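Local coordinates for putative pyrroline carboxylate reductase (Streptococcus pyogenes, PDB 2AHR), which catalyses the NAD(P)H-dependent reduction of 1-pyrroline-5-carboxylate to L-proline, the last step of proline biosynthesis, at the interface of chains A and B. Coordinates in Å, arbitrary orientation; residue numbers count along the deposited sequence, not the author numbering. Chains: chain A/B, putative pyrroline carboxylate reductase.

Contact 1: the interface of chains A and B. Residues chain A 169-170, 173-174; chain B 215-216, 218-219, 222, 233.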
# COMPACT_ATOMS: atom_id res chain seq x y z
N PRO A 169 1.23 13.82 -25.40
CA PRO A 169 2.66 13.86 -25.74
C PRO A 169 3.57 13.91 -24.51
O PRO A 169 4.62 13.29 -24.51
CB PRO A 169 2.80 15.13 -26.57
CG PRO A 169 1.49 15.24 -27.27
CD PRO A 169 0.46 14.79 -26.20
N ALA A 170 3.16 14.63 -23.47
CA ALA A 170 3.95 14.70 -22.24
C ALA A 170 4.02 13.35 -21.53
O ALA A 170 5.06 12.99 -20.96
CB ALA A 170 3.38 15.76 -21.30
N TYR A 173 6.26 11.17 -23.52
CA TYR A 173 7.65 11.51 -23.27
C TYR A 173 8.14 11.03 -21.89
O TYR A 173 9.28 10.61 -21.74
CB TYR A 173 7.92 13.02 -23.47
CG TYR A 173 7.76 13.50 -24.92
CD1 TYR A 173 8.33 12.80 -25.98
CD2 TYR A 173 7.03 14.65 -25.22
CE1 TYR A 173 8.18 13.23 -27.30
CE2 TYR A 173 6.87 15.08 -26.55
CZ TYR A 173 7.45 14.38 -27.58
OH TYR A 173 7.30 14.81 -28.88
N LEU A 174 7.27 11.09 -20.88
CA LEU A 174 7.68 10.55 -19.58
C LEU A 174 7.91 9.05 -19.73
O LEU A 174 8.82 8.49 -19.13
CB LEU A 174 6.63 10.83 -18.49
CG LEU A 174 7.11 10.62 -17.05
CD1 LEU A 174 8.10 11.71 -16.59
CD2 LEU A 174 5.91 10.51 -16.05
N PRO B 215 13.40 14.65 -23.81
CA PRO B 215 11.99 14.41 -23.41
C PRO B 215 11.48 15.34 -22.30
O PRO B 215 10.35 15.85 -22.37
CB PRO B 215 12.02 12.95 -22.93
CG PRO B 215 13.15 12.34 -23.73
CD PRO B 215 14.19 13.40 -23.82
N HIS B 216 12.30 15.59 -21.29
CA HIS B 216 11.94 16.55 -20.24
C HIS B 216 11.81 18.00 -20.71
O HIS B 216 10.95 18.71 -20.20
CB HIS B 216 12.88 16.44 -19.04
CG HIS B 216 12.48 15.35 -18.08
ND1 HIS B 216 11.32 15.41 -17.33
CD2 HIS B 216 13.07 14.17 -17.77
CE1 HIS B 216 11.22 14.32 -16.59
NE2 HIS B 216 12.27 13.56 -16.83
N PHE B 218 10.68 18.79 -23.71
CA PHE B 218 9.35 18.74 -24.31
C PHE B 218 8.25 18.80 -23.23
O PHE B 218 7.26 19.55 -23.35
CB PHE B 218 9.18 17.46 -25.14
CG PHE B 218 9.67 17.59 -26.56
CD1 PHE B 218 8.86 18.17 -27.54
CD2 PHE B 218 10.93 17.13 -26.93
CE1 PHE B 218 9.32 18.27 -28.86
CE2 PHE B 218 11.39 17.22 -28.24
CZ PHE B 218 10.58 17.80 -29.21
N ILE B 219 8.42 18.02 -22.18
CA ILE B 219 7.45 18.06 -21.08
C ILE B 219 7.27 19.49 -20.57
O ILE B 219 6.14 19.95 -20.43
CB ILE B 219 7.82 17.08 -19.98
CG1 ILE B 219 7.64 15.64 -20.52
CG2 ILE B 219 6.97 17.33 -18.69
CD1 ILE B 219 8.15 14.55 -19.59
N ILE B 222 5.05 21.43 -23.03
CA ILE B 222 3.67 20.98 -23.07
C ILE B 222 2.87 21.34 -21.78
O ILE B 222 1.64 21.52 -21.82
CB ILE B 222 3.64 19.45 -23.41
CG1 ILE B 222 4.15 19.21 -24.85
CG2 ILE B 222 2.23 18.84 -23.24
CD1 ILE B 222 4.83 17.85 -25.07
N LEU B 233 0.37 14.76 -15.35
CA LEU B 233 1.78 14.44 -15.07
C LEU B 233 2.08 14.14 -13.60
O LEU B 233 2.79 13.19 -13.30
CB LEU B 233 2.70 15.58 -15.55
CG LEU B 233 4.16 15.14 -15.68
CD1 LEU B 233 4.31 14.20 -16.86
CD2 LEU B 233 5.13 16.35 -15.82
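The ring of A:Tyr173 lies against the stem of B:Phe218, with A:Tyr173 CD2 3.5 Å from B:Phe218 CB. The two aromatic rings do not stack. The phenol oxygen of A:Tyr173 sits 3.9 Å above one face of the B:Phe218 ring, displaced toward its rim. The edge of the tyrosine ring is met in plane by the delta methyl CD1 of B:Ile222, 3.7 Å from A:Tyr173 CE2. In A:Tyr173, CG lies beside the backbone N (chi1 -66°), and the CD2/CE2 edge is turned to B:Phe218 CB and B:Ile222 CD1.

B:Ile222 uses both branches. Its CD1 also touches A:Pro169 CB, and B:Ile222 CG2 meets A:Ala170 CB at 3.8 Å. B:Ile219 reaches the backbone of the opposing helix with its long branch. Its CG1 and CD1 pack near the carbonyl O of A:Ala170, and B:Ile219 CD1 lies 3.8 Å from A:Leu174 N. The methyls of A:Leu174 then split. A:Leu174 CD1 touches the ring atom CE1 of B:His216, and A:Leu174 CD2 is 4.1 Å from B:Leu233 CD1. The contact between these groups is apolar.

Chain A contributes one side of the long helix 158-185. Chain B contributes the short helix 215-222, with B:Leu233 added from helix 228-239.

Contact 2: the interface of chains A and B. Residues chain A 175, 232, 235-236, 239, 241; chain B 174, 241, 244-245, 248.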
# COMPACT_ATOMS: atom_id res chain seq x y z
N PHE A 175 7.09 8.40 -20.54
CA PHE A 175 7.21 6.96 -20.71
C PHE A 175 8.53 6.56 -21.40
O PHE A 175 9.25 5.65 -20.97
CB PHE A 175 5.99 6.49 -21.51
CG PHE A 175 5.98 5.00 -21.81
CD1 PHE A 175 5.58 4.09 -20.83
CD2 PHE A 175 6.35 4.53 -23.07
CE1 PHE A 175 5.54 2.71 -21.11
CE2 PHE A 175 6.33 3.18 -23.35
CZ PHE A 175 5.91 2.26 -22.36
N GLY A 232 8.34 -9.19 -18.15
CA GLY A 232 8.21 -7.76 -17.98
C GLY A 232 6.76 -7.29 -18.02
O GLY A 232 6.38 -6.37 -17.28
N GLU A 235 5.03 -7.80 -14.78
CA GLU A 235 5.47 -6.79 -13.82
C GLU A 235 4.69 -5.48 -14.00
O GLU A 235 4.30 -4.85 -13.02
CB GLU A 235 7.00 -6.55 -13.88
CG GLU A 235 7.58 -5.58 -12.80
CD GLU A 235 7.48 -6.09 -11.34
OE1 GLU A 235 6.80 -7.11 -11.06
OE2 GLU A 235 8.10 -5.43 -10.45
N LEU A 236 4.46 -5.08 -15.26
CA LEU A 236 3.65 -3.90 -15.59
C LEU A 236 2.23 -4.05 -15.03
O LEU A 236 1.63 -3.08 -14.56
CB LEU A 236 3.56 -3.67 -17.12
CG LEU A 236 4.81 -3.17 -17.88
CD1 LEU A 236 4.53 -3.03 -19.36
CD2 LEU A 236 5.34 -1.84 -17.32
N LEU A 239 2.28 -3.75 -11.15
CA LEU A 239 2.46 -2.38 -10.62
C LEU A 239 1.46 -1.39 -11.20
O LEU A 239 1.42 -0.22 -10.80
CB LEU A 239 3.92 -1.92 -10.83
CG LEU A 239 4.97 -2.73 -10.04
CD1 LEU A 239 6.37 -2.33 -10.45
CD2 LEU A 239 4.82 -2.55 -8.52
N LEU A 241 0.47 -0.47 -14.61
CA LEU A 241 0.66 0.46 -15.73
C LEU A 241 -0.67 1.00 -16.27
O LEU A 241 -0.84 2.21 -16.42
CB LEU A 241 1.48 -0.16 -16.86
CG LEU A 241 1.53 0.85 -18.03
CD1 LEU A 241 2.60 1.91 -17.74
CD2 LEU A 241 1.76 0.20 -19.33
N LEU B 174 0.96 -1.86 -24.61
CA LEU B 174 0.12 -1.87 -23.38
C LEU B 174 -0.17 -0.42 -22.97
O LEU B 174 -1.28 -0.10 -22.55
CB LEU B 174 0.79 -2.65 -22.25
CG LEU B 174 -0.09 -2.93 -21.01
CD1 LEU B 174 -1.10 -4.05 -21.32
CD2 LEU B 174 0.78 -3.32 -19.79
N LEU B 241 4.60 6.01 -12.50
CA LEU B 241 4.77 5.52 -13.88
C LEU B 241 6.23 5.14 -14.12
O LEU B 241 6.53 4.03 -14.60
CB LEU B 241 4.29 6.53 -14.92
CG LEU B 241 4.67 6.16 -16.37
CD1 LEU B 241 3.78 5.05 -16.85
CD2 LEU B 241 4.52 7.29 -17.29
N THR B 244 7.43 2.07 -12.25
CA THR B 244 6.76 0.90 -12.84
C THR B 244 7.49 0.42 -14.12
O THR B 244 7.83 -0.76 -14.23
CB THR B 244 5.30 1.25 -13.09
OG1 THR B 244 4.65 1.32 -11.80
CG2 THR B 244 4.61 0.22 -14.00
N VAL B 245 7.76 1.32 -15.06
CA VAL B 245 8.45 0.96 -16.32
C VAL B 245 9.83 0.38 -16.02
O VAL B 245 10.24 -0.65 -16.58
CB VAL B 245 8.57 2.20 -17.24
CG1 VAL B 245 9.35 1.89 -18.54
CG2 VAL B 245 7.19 2.74 -17.58
N ALA B 248 9.68 -3.10 -14.63
CA ALA B 248 9.41 -4.08 -15.71
C ALA B 248 10.65 -4.38 -16.52
O ALA B 248 10.88 -5.54 -16.91
CB ALA B 248 8.34 -3.57 -16.64
O HOH W 1 2.25 2.40 -11.98
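A:Leu241 and B:Leu241 meet tip to tip, their side chains crossing obliquely. A:Leu241 CD1 and B:Leu241 CD1 are 3.5 Å apart, tighter than usual for carbons. The other methyl of A:Leu241, CD2, turns to B:Leu174 CD2 at 3.7 Å. These two leucines run past each other in opposite directions.

A:Leu236 passes B:Leu174 in the same antiparallel way, with 3.8 Å between A:Leu236 CD1 and B:Leu174 CD2. In A:Leu236, CG is anti to the carbonyl carbon (chi1 -71°). CD1 goes to B:Leu174 and CD2 to B:Ala248. A:Leu236 CD2 packs on B:Ala248 CB at 3.5 Å and also approaches the methyl of B:Thr244. B:Ala248 CB lies equally near the carbonyl O of A:Gly232, while the aliphatic stem of A:Glu235 runs over the B:Ala248 backbone.

B:Thr244 faces A:Leu239 with both branches, OG1 and CG2 each near A:Leu239 CB. Its hydroxyl is linked to chain A through water 1. The water is 2.6 Å from B:Thr244 OG1 and 3.0 Å from A:Leu239 O. At the other flank, B:Val245 crosses A:Phe175 at about a right angle, with B:Val245 CG2 3.9 Å from A:Phe175 CD1.

The site joins helix 228-239 and the start of helix 241-258 of chain A to helix 241-258 of chain B. B:Leu174 of helix 158-185 packs against both A:Leu236 and A:Leu241, and A:Phe175 of the chain A copy closes the flank at B:Val245.

Contact 3: the interface of chains A and B. Residues chain A 175, 200-201, 204; chain B 171-172, 175, 201, 245.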
# COMPACT_ATOMS: atom_id res chain seq x y z
N PHE A 175 7.09 8.40 -20.54
CA PHE A 175 7.21 6.96 -20.71
C PHE A 175 8.53 6.56 -21.40
O PHE A 175 9.25 5.65 -20.97
CB PHE A 175 5.99 6.49 -21.51
CG PHE A 175 5.98 5.00 -21.81
CD1 PHE A 175 5.58 4.09 -20.83
CD2 PHE A 175 6.35 4.53 -23.07
CE1 PHE A 175 5.54 2.71 -21.11
CE2 PHE A 175 6.33 3.18 -23.35
CZ PHE A 175 5.91 2.26 -22.36
N THR A 200 12.34 2.65 -31.52
CA THR A 200 11.44 1.52 -31.31
C THR A 200 9.98 2.00 -31.17
O THR A 200 9.07 1.37 -31.73
CB THR A 200 11.89 0.62 -30.12
OG1 THR A 200 13.18 0.07 -30.42
CG2 THR A 200 10.93 -0.54 -29.90
N VAL A 201 9.75 3.10 -30.44
CA VAL A 201 8.38 3.64 -30.25
C VAL A 201 7.82 4.08 -31.61
O VAL A 201 6.70 3.75 -32.02
CB VAL A 201 8.36 4.84 -29.29
CG1 VAL A 201 7.00 5.56 -29.36
CG2 VAL A 201 8.62 4.39 -27.85
N SER A 204 7.04 0.94 -33.72
CA SER A 204 5.96 0.15 -33.14
C SER A 204 4.61 0.73 -33.50
O SER A 204 3.68 0.01 -33.84
CB SER A 204 6.10 0.09 -31.61
OG SER A 204 7.20 -0.72 -31.27
N TYR B 171 5.44 -3.37 -24.38
CA TYR B 171 5.20 -2.37 -23.34
C TYR B 171 4.63 -1.07 -23.92
O TYR B 171 3.75 -0.45 -23.32
CB TYR B 171 6.46 -2.12 -22.49
CG TYR B 171 7.17 -3.39 -22.07
CD1 TYR B 171 6.46 -4.60 -21.90
CD2 TYR B 171 8.54 -3.40 -21.81
CE1 TYR B 171 7.11 -5.77 -21.53
CE2 TYR B 171 9.20 -4.58 -21.42
CZ TYR B 171 8.48 -5.75 -21.29
OH TYR B 171 9.12 -6.93 -20.91
N ILE B 172 5.11 -0.69 -25.11
CA ILE B 172 4.57 0.41 -25.87
C ILE B 172 3.10 0.19 -26.23
O ILE B 172 2.28 1.10 -26.10
CB ILE B 172 5.40 0.64 -27.15
CG1 ILE B 172 6.74 1.29 -26.80
CG2 ILE B 172 4.64 1.50 -28.14
CD1 ILE B 172 7.92 0.80 -27.64
N PHE B 175 0.81 0.45 -23.16
CA PHE B 175 0.67 1.87 -22.85
C PHE B 175 -0.38 2.52 -23.76
O PHE B 175 -1.28 3.22 -23.28
CB PHE B 175 2.04 2.55 -23.00
CG PHE B 175 2.05 4.02 -22.63
CD1 PHE B 175 2.04 4.42 -21.30
CD2 PHE B 175 2.10 4.99 -23.63
CE1 PHE B 175 2.06 5.77 -20.96
CE2 PHE B 175 2.14 6.35 -23.29
CZ PHE B 175 2.12 6.73 -21.95
N VAL B 201 1.33 9.26 -30.59
CA VAL B 201 2.58 8.56 -30.25
C VAL B 201 3.57 8.60 -31.42
O VAL B 201 4.78 8.89 -31.25
CB VAL B 201 2.29 7.09 -29.88
CG1 VAL B 201 3.58 6.25 -29.84
CG2 VAL B 201 1.53 7.00 -28.52
N VAL B 245 7.76 1.32 -15.06
CA VAL B 245 8.45 0.96 -16.32
C VAL B 245 9.83 0.38 -16.02
O VAL B 245 10.24 -0.65 -16.58
CB VAL B 245 8.57 2.20 -17.24
CG1 VAL B 245 9.35 1.89 -18.54
CG2 VAL B 245 7.19 2.74 -17.58
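A:Phe175 and B:Phe175 stack face to face but offset. Their ring centroids are 4.2 Å apart and their planes differ by 17°. CG of each ring lies over the centre of the other, 3.9 Å above its plane. The two side chains slide past each other in opposite directions. In both, CG is anti to the backbone N (chi1 178° in A:Phe175), and each CB reaches the far end of the opposite ring. A:Phe175 CZ also lies 3.6 Å from the B:Tyr171 carbonyl O.

Aliphatic packing continues from one edge of the stack. B:Ile172 meets the A:Phe175 ring at its edge, in plane, with B:Ile172 CG1 4.0 Å from A:Phe175 CE2. The end of B:Ile172 turns to helix 190-210 of chain A, where its CD1 lies 3.7 Å from A:Val201 CG2. The other methyl of A:Val201, CG1, touches B:Val201 CG1 at 3.5 Å, crossing at about a right angle. A:Thr200 flanks B:Ile172.

A hydrogen bond lies within chain A: A:Ser204 OG donates to A:Thr200 O at 2.8 Å, from above the carbonyl plane. It may fix the A:Ser204 rotation, with CB against B:Ile172 CG2.

The site pairs equivalent side chains about the two-fold axis and forms an apolar centre for the dimer.

By their C-alpha centres, contact 1 lies about 18 Å from contact 2 and 14 Å from contact 3; contacts 2 and 3 are about 11 Å apart. Contacts 2 and 3 share A:Phe175 and B:Val245. Helix 158-185 enters all three. Contacts 1 and 2 also share helix 228-239, and contacts 2 and 3 share helix 241-258. Two-fold symmetry repeats each contact with the chains exchanged. Together they intertwine the helical regions of two subunits, consistent with the family's dimerisation region and with domain swapping. The ten chains of the deposited assembly may be built from such two-chain units.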